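Citrate synthase from Metallosphaera sedula probably catalyses the condensation of oxaloacetate with acetyl-CoA and water to give citrate and CoA, a step of the tricarboxylic acid cycle. Local coordinates of one contact, PDB 6ABY (chain A, 2.00 Å), residues Ser200-Gly205 and Gly335-Val340, beside the matching contact of the related citrate synthase from Metallosphaera sedula, PDB 6ABW (chain B, 1.72 Å), residues Ser216-Ala221 and Gly353-Val358. Both blocks share one frame: the second was fitted to the first on N, CA, C and O of the twelve residues, RMSD 0.27 Å. Numbering follows each deposited sequence.

Structure 1 (6ABY); sequences SSVVAG and GWTAHV.
Val-202 and Trp-336 bring their CA atoms to 7.1 Å where helices 198-209 and 324-343 cross, the local axes lying 10.2 Å apart at 130°. The contact is buried; Val-203 on one side of helix 198-209 meets Val-203 of the second subunit, while Trp-336 lies beside Arg-332, which binds oxaloacetate. Gly-205 offers its backbone to the indole: its CA is 3.9 Å from the centroid of the Trp-336 six-membered ring, 12° off the normal, a CH-pi contact over the face. Val-202 branches, CG1 meeting Trp-336 CE3 at 4.2 Å and CG2 meeting Thr-337 CG2 at 3.8 Å; Thr-337 OG1 hydrogen-bonds to Val-333 O. Val-340 has CG1 anti to its backbone N (chi1 170°), leaving CG2 beside that N, 4.2 Å from Ser-201 CB. Ser-201 OG donates its weak hydrogen bond to helix 183-193, at Cys-188 O.

Structure 2 (6ABW); sequences SCVVAA and GWTAHV.
Between Val-218 and Trp-354 the CA atoms stand 6.9 Å apart, and the local axes of segments 216-221 and 353-358 pass at 10.0 Å with 122° between them. Ala-221 meets the indole with its methyl: CB lies 3.6 Å from the centroid of the Trp-354 six-membered ring, 14° off the normal, giving a CH-pi contact over the face. Val-218 uses both branches, CG1 against Trp-354 CE3 at 4.0 Å and CG2 against Thr-355 CG2 at 4.3 Å; Thr-355 OG1 hydrogen-bonds to Thr-351 O. Val-358 has CG1 anti to its carbonyl carbon (chi1 -64°), a torsion that brings this methyl to 4.3 Å from Cys-217 CB and leaves CG2 between backbone N and carbonyl carbon. Cys-217 also packs on Ser-208 of helix 199-208, and its side chain is buried.

Comparison
The sharpest difference is the methyl of Ala-221(B), for which Gly-205(A) has no counterpart. CB of Ala-221(B) approaches CE2 of Trp-354(B) to 3.5 Å, whereas in structure 1 the CH-pi contact with the ring of Trp-336(A) is made by CA of Gly-205(A) itself. This CB of Ala-221(B) also lies 3.5 Å from O of Val-218(B), three residues back in its own helix, a contact of structure 2 alone. The CA atoms coincide within the error, and the methyl comes with no resolvable backbone shift. It puts a side-chain carbon against the ring face where Gly-205(A) has only backbone to offer. Beside it, Val-202(A), Thr-337(A) and their counterparts keep their places.

The exchange between Ser-201(A) and Cys-217(B) keeps the side chain in place. The CB atoms coincide within the error, chi1 is -60° against -61°, and OG of Ser-201(A) and SG of Cys-217(B) are 0.5 Å apart after superposition. A larger, less polar sulfur therefore occupies the buried site of the hydroxyl.

Across from it, the models of Val-340(A) and Val-358(B) differ in chi1, 170° against -64°, and the place of CG1 of Val-340(A) is left. The touch persists: CG2 of Val-340(A) is 4.2 Å from CB of Ser-201(A), and CG2 of Val-358(B) is 4.5 Å from CB of Cys-217(B).

Structure 1 (6ABY)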
loop_
_atom_site.group_PDB
_atom_site.type_symbol
_atom_site.label_atom_id
_atom_site.label_comp_id
_atom_site.label_asym_id
_atom_site.label_seq_id
_atom_site.Cartn_x
_atom_site.Cartn_y
_atom_site.Cartn_z
ATOM N N SER A 200 7.377 -3.928 -0.231
ATOM C CA SER A 200 6.122 -3.389 -0.813
ATOM C C SER A 200 4.904 -3.745 0.058
ATOM O O SER A 200 4.115 -2.841 0.348
ATOM C CB SER A 200 5.959 -3.832 -2.241
ATOM O OG SER A 200 6.970 -3.238 -3.036
ATOM N N SER A 201 4.767 -4.993 0.500
ATOM C CA SER A 201 3.652 -5.465 1.346
ATOM C C SER A 201 3.595 -4.665 2.655
ATOM O O SER A 201 2.500 -4.168 2.986
ATOM C CB SER A 201 3.708 -6.941 1.638
ATOM O OG SER A 201 3.655 -7.687 0.444
ATOM N N VAL A 202 4.723 -4.532 3.336
ATOM C CA VAL A 202 4.816 -3.786 4.631
ATOM C C VAL A 202 4.517 -2.292 4.419
ATOM O O VAL A 202 3.852 -1.664 5.265
ATOM C CB VAL A 202 6.199 -4.026 5.261
ATOM C CG1 VAL A 202 6.389 -3.150 6.491
ATOM C CG2 VAL A 202 6.375 -5.510 5.597
ATOM N N VAL A 203 5.046 -1.710 3.353
ATOM C CA VAL A 203 4.750 -0.303 2.997
ATOM C C VAL A 203 3.231 -0.140 2.875
ATOM O O VAL A 203 2.712 0.881 3.361
ATOM C CB VAL A 203 5.479 0.115 1.712
ATOM C CG1 VAL A 203 4.940 1.413 1.166
ATOM C CG2 VAL A 203 6.977 0.183 1.944
ATOM N N ALA A 204 2.528 -1.098 2.259
ATOM C CA ALA A 204 1.057 -1.043 2.136
ATOM C C ALA A 204 0.407 -1.181 3.525
ATOM O O ALA A 204 -0.600 -0.508 3.784
ATOM C CB ALA A 204 0.529 -2.083 1.177
ATOM N N GLY A 205 0.919 -2.072 4.367
ATOM C CA GLY A 205 0.427 -2.259 5.751
ATOM C C GLY A 205 0.551 -0.965 6.542
ATOM O O GLY A 205 -0.398 -0.590 7.174
ATOM N N GLY A 335 3.547 -9.826 12.623
ATOM C CA GLY A 335 2.244 -10.390 12.244
ATOM C C GLY A 335 2.015 -10.252 10.745
ATOM O O GLY A 335 1.672 -11.257 10.087
ATOM N N TRP A 336 2.225 -9.063 10.193
ATOM C CA TRP A 336 2.049 -8.834 8.732
ATOM C C TRP A 336 2.887 -9.823 7.913
ATOM O O TRP A 336 2.351 -10.431 6.975
ATOM C CB TRP A 336 2.413 -7.422 8.302
ATOM C CG TRP A 336 1.475 -6.383 8.799
ATOM C CD1 TRP A 336 0.174 -6.526 9.164
ATOM C CD2 TRP A 336 1.777 -4.987 8.896
ATOM N NE1 TRP A 336 -0.336 -5.312 9.540
ATOM C CE2 TRP A 336 0.609 -4.347 9.336
ATOM C CE3 TRP A 336 2.917 -4.234 8.614
ATOM C CZ2 TRP A 336 0.587 -2.988 9.630
ATOM C CZ3 TRP A 336 2.888 -2.887 8.868
ATOM C CH2 TRP A 336 1.732 -2.277 9.359
ATOM N N THR A 337 4.172 -9.928 8.212
ATOM C CA THR A 337 5.124 -10.724 7.406
ATOM C C THR A 337 4.845 -12.219 7.616
ATOM O O THR A 337 5.042 -13.002 6.645
ATOM C CB THR A 337 6.564 -10.306 7.708
ATOM O OG1 THR A 337 6.758 -10.304 9.134
ATOM C CG2 THR A 337 6.860 -8.937 7.133
ATOM N N ALA A 338 4.454 -12.619 8.828
ATOM C CA ALA A 338 3.998 -14.000 9.115
ATOM C C ALA A 338 2.797 -14.329 8.216
ATOM O O ALA A 338 2.823 -15.376 7.569
ATOM C CB ALA A 338 3.693 -14.174 10.584
ATOM N N HIS A 339 1.793 -13.458 8.172
ATOM C CA HIS A 339 0.569 -13.660 7.347
ATOM C C HIS A 339 0.892 -13.742 5.856
ATOM O O HIS A 339 0.259 -14.580 5.182
ATOM C CB HIS A 339 -0.484 -12.597 7.582
ATOM C CG HIS A 339 -1.325 -12.904 8.765
ATOM N ND1 HIS A 339 -2.321 -13.862 8.718
ATOM C CD2 HIS A 339 -1.287 -12.434 10.033
ATOM C CE1 HIS A 339 -2.863 -13.978 9.918
ATOM N NE2 HIS A 339 -2.236 -13.119 10.748
ATOM N N VAL A 340 1.831 -12.927 5.374
ATOM C CA VAL A 340 2.207 -12.933 3.944
ATOM C C VAL A 340 2.887 -14.271 3.674
ATOM O O VAL A 340 2.542 -14.921 2.676
ATOM C CB VAL A 340 3.078 -11.738 3.535
ATOM C CG1 VAL A 340 3.613 -11.939 2.128
ATOM C CG2 VAL A 340 2.302 -10.417 3.638
#

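Structure 2 (6ABW)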
loop_
_atom_site.group_PDB
_atom_site.type_symbol
_atom_site.label_atom_id
_atom_site.label_comp_id
_atom_site.label_asym_id
_atom_site.label_seq_id
_atom_site.Cartn_x
_atom_site.Cartn_y
_atom_site.Cartn_z
ATOM N N SER B 216 7.445 -4.203 0.326
ATOM C CA SER B 216 6.317 -3.484 -0.271
ATOM C C SER B 216 4.997 -3.934 0.364
ATOM O O SER B 216 4.108 -3.110 0.473
ATOM C CB SER B 216 6.267 -3.587 -1.793
ATOM O OG SER B 216 7.132 -2.565 -2.296
ATOM N N CYS B 217 4.908 -5.198 0.785
ATOM C CA CYS B 217 3.768 -5.632 1.590
ATOM C C CYS B 217 3.658 -4.810 2.880
ATOM O O CYS B 217 2.572 -4.339 3.210
ATOM C CB CYS B 217 3.804 -7.139 1.852
ATOM S SG CYS B 217 3.749 -8.116 0.334
ATOM N N VAL B 218 4.773 -4.620 3.580
ATOM C CA VAL B 218 4.790 -3.745 4.755
ATOM C C VAL B 218 4.485 -2.278 4.397
ATOM O O VAL B 218 3.805 -1.599 5.160
ATOM C CB VAL B 218 6.095 -3.924 5.579
ATOM C CG1 VAL B 218 6.158 -2.960 6.724
ATOM C CG2 VAL B 218 6.103 -5.343 6.075
ATOM N N VAL B 219 4.966 -1.762 3.286
ATOM C CA VAL B 219 4.619 -0.399 2.842
ATOM C C VAL B 219 3.095 -0.240 2.763
ATOM O O VAL B 219 2.537 0.749 3.297
ATOM C CB VAL B 219 5.264 -0.026 1.493
ATOM C CG1 VAL B 219 4.731 1.253 0.901
ATOM C CG2 VAL B 219 6.718 0.063 1.700
ATOM N N ALA B 220 2.436 -1.206 2.143
ATOM C CA ALA B 220 0.991 -1.116 2.030
ATOM C C ALA B 220 0.270 -1.176 3.415
ATOM O O ALA B 220 -0.707 -0.456 3.681
ATOM C CB ALA B 220 0.476 -2.215 1.145
ATOM N N ALA B 221 0.765 -2.039 4.275
ATOM C CA ALA B 221 0.280 -2.102 5.635
ATOM C C ALA B 221 0.386 -0.807 6.365
ATOM O O ALA B 221 -0.594 -0.335 6.998
ATOM C CB ALA B 221 0.946 -3.246 6.400
ATOM N N GLY B 353 3.679 -9.975 12.647
ATOM C CA GLY B 353 2.405 -10.510 12.155
ATOM C C GLY B 353 2.150 -10.254 10.677
ATOM O O GLY B 353 1.731 -11.163 9.961
ATOM N N TRP B 354 2.486 -9.057 10.180
ATOM C CA TRP B 354 2.347 -8.785 8.743
ATOM C C TRP B 354 3.175 -9.725 7.855
ATOM O O TRP B 354 2.649 -10.335 6.948
ATOM C CB TRP B 354 2.708 -7.317 8.432
ATOM C CG TRP B 354 1.770 -6.292 8.994
ATOM C CD1 TRP B 354 0.438 -6.422 9.235
ATOM C CD2 TRP B 354 2.109 -4.937 9.339
ATOM N NE1 TRP B 354 -0.061 -5.239 9.716
ATOM C CE2 TRP B 354 0.940 -4.303 9.757
ATOM C CE3 TRP B 354 3.285 -4.202 9.280
ATOM C CZ2 TRP B 354 0.935 -3.026 10.232
ATOM C CZ3 TRP B 354 3.267 -2.918 9.726
ATOM C CH2 TRP B 354 2.113 -2.333 10.177
ATOM N N THR B 355 4.428 -9.891 8.184
ATOM C CA THR B 355 5.317 -10.711 7.396
ATOM C C THR B 355 4.881 -12.192 7.519
ATOM O O THR B 355 4.817 -12.942 6.505
ATOM C CB THR B 355 6.761 -10.590 7.782
ATOM O OG1 THR B 355 6.991 -10.897 9.176
ATOM C CG2 THR B 355 7.371 -9.260 7.429
ATOM N N ALA B 356 4.495 -12.609 8.738
ATOM C CA ALA B 356 4.104 -14.001 8.892
ATOM C C ALA B 356 2.808 -14.328 8.162
ATOM O O ALA B 356 2.671 -15.445 7.545
ATOM C CB ALA B 356 3.981 -14.370 10.383
ATOM N N HIS B 357 1.857 -13.403 8.153
ATOM C CA HIS B 357 0.607 -13.598 7.392
ATOM C C HIS B 357 0.824 -13.643 5.886
ATOM O O HIS B 357 0.199 -14.433 5.195
ATOM C CB HIS B 357 -0.441 -12.544 7.699
ATOM C CG HIS B 357 -1.241 -12.821 8.922
ATOM N ND1 HIS B 357 -2.331 -13.652 8.899
ATOM C CD2 HIS B 357 -1.178 -12.319 10.184
ATOM C CE1 HIS B 357 -2.833 -13.756 10.129
ATOM N NE2 HIS B 357 -2.160 -12.941 10.922
ATOM N N VAL B 358 1.682 -12.788 5.357
ATOM C CA VAL B 358 1.878 -12.773 3.938
ATOM C C VAL B 358 2.643 -14.038 3.501
ATOM O O VAL B 358 2.295 -14.585 2.459
ATOM C CB VAL B 358 2.501 -11.501 3.339
ATOM C CG1 VAL B 358 1.531 -10.329 3.588
ATOM C CG2 VAL B 358 3.869 -11.182 3.857
#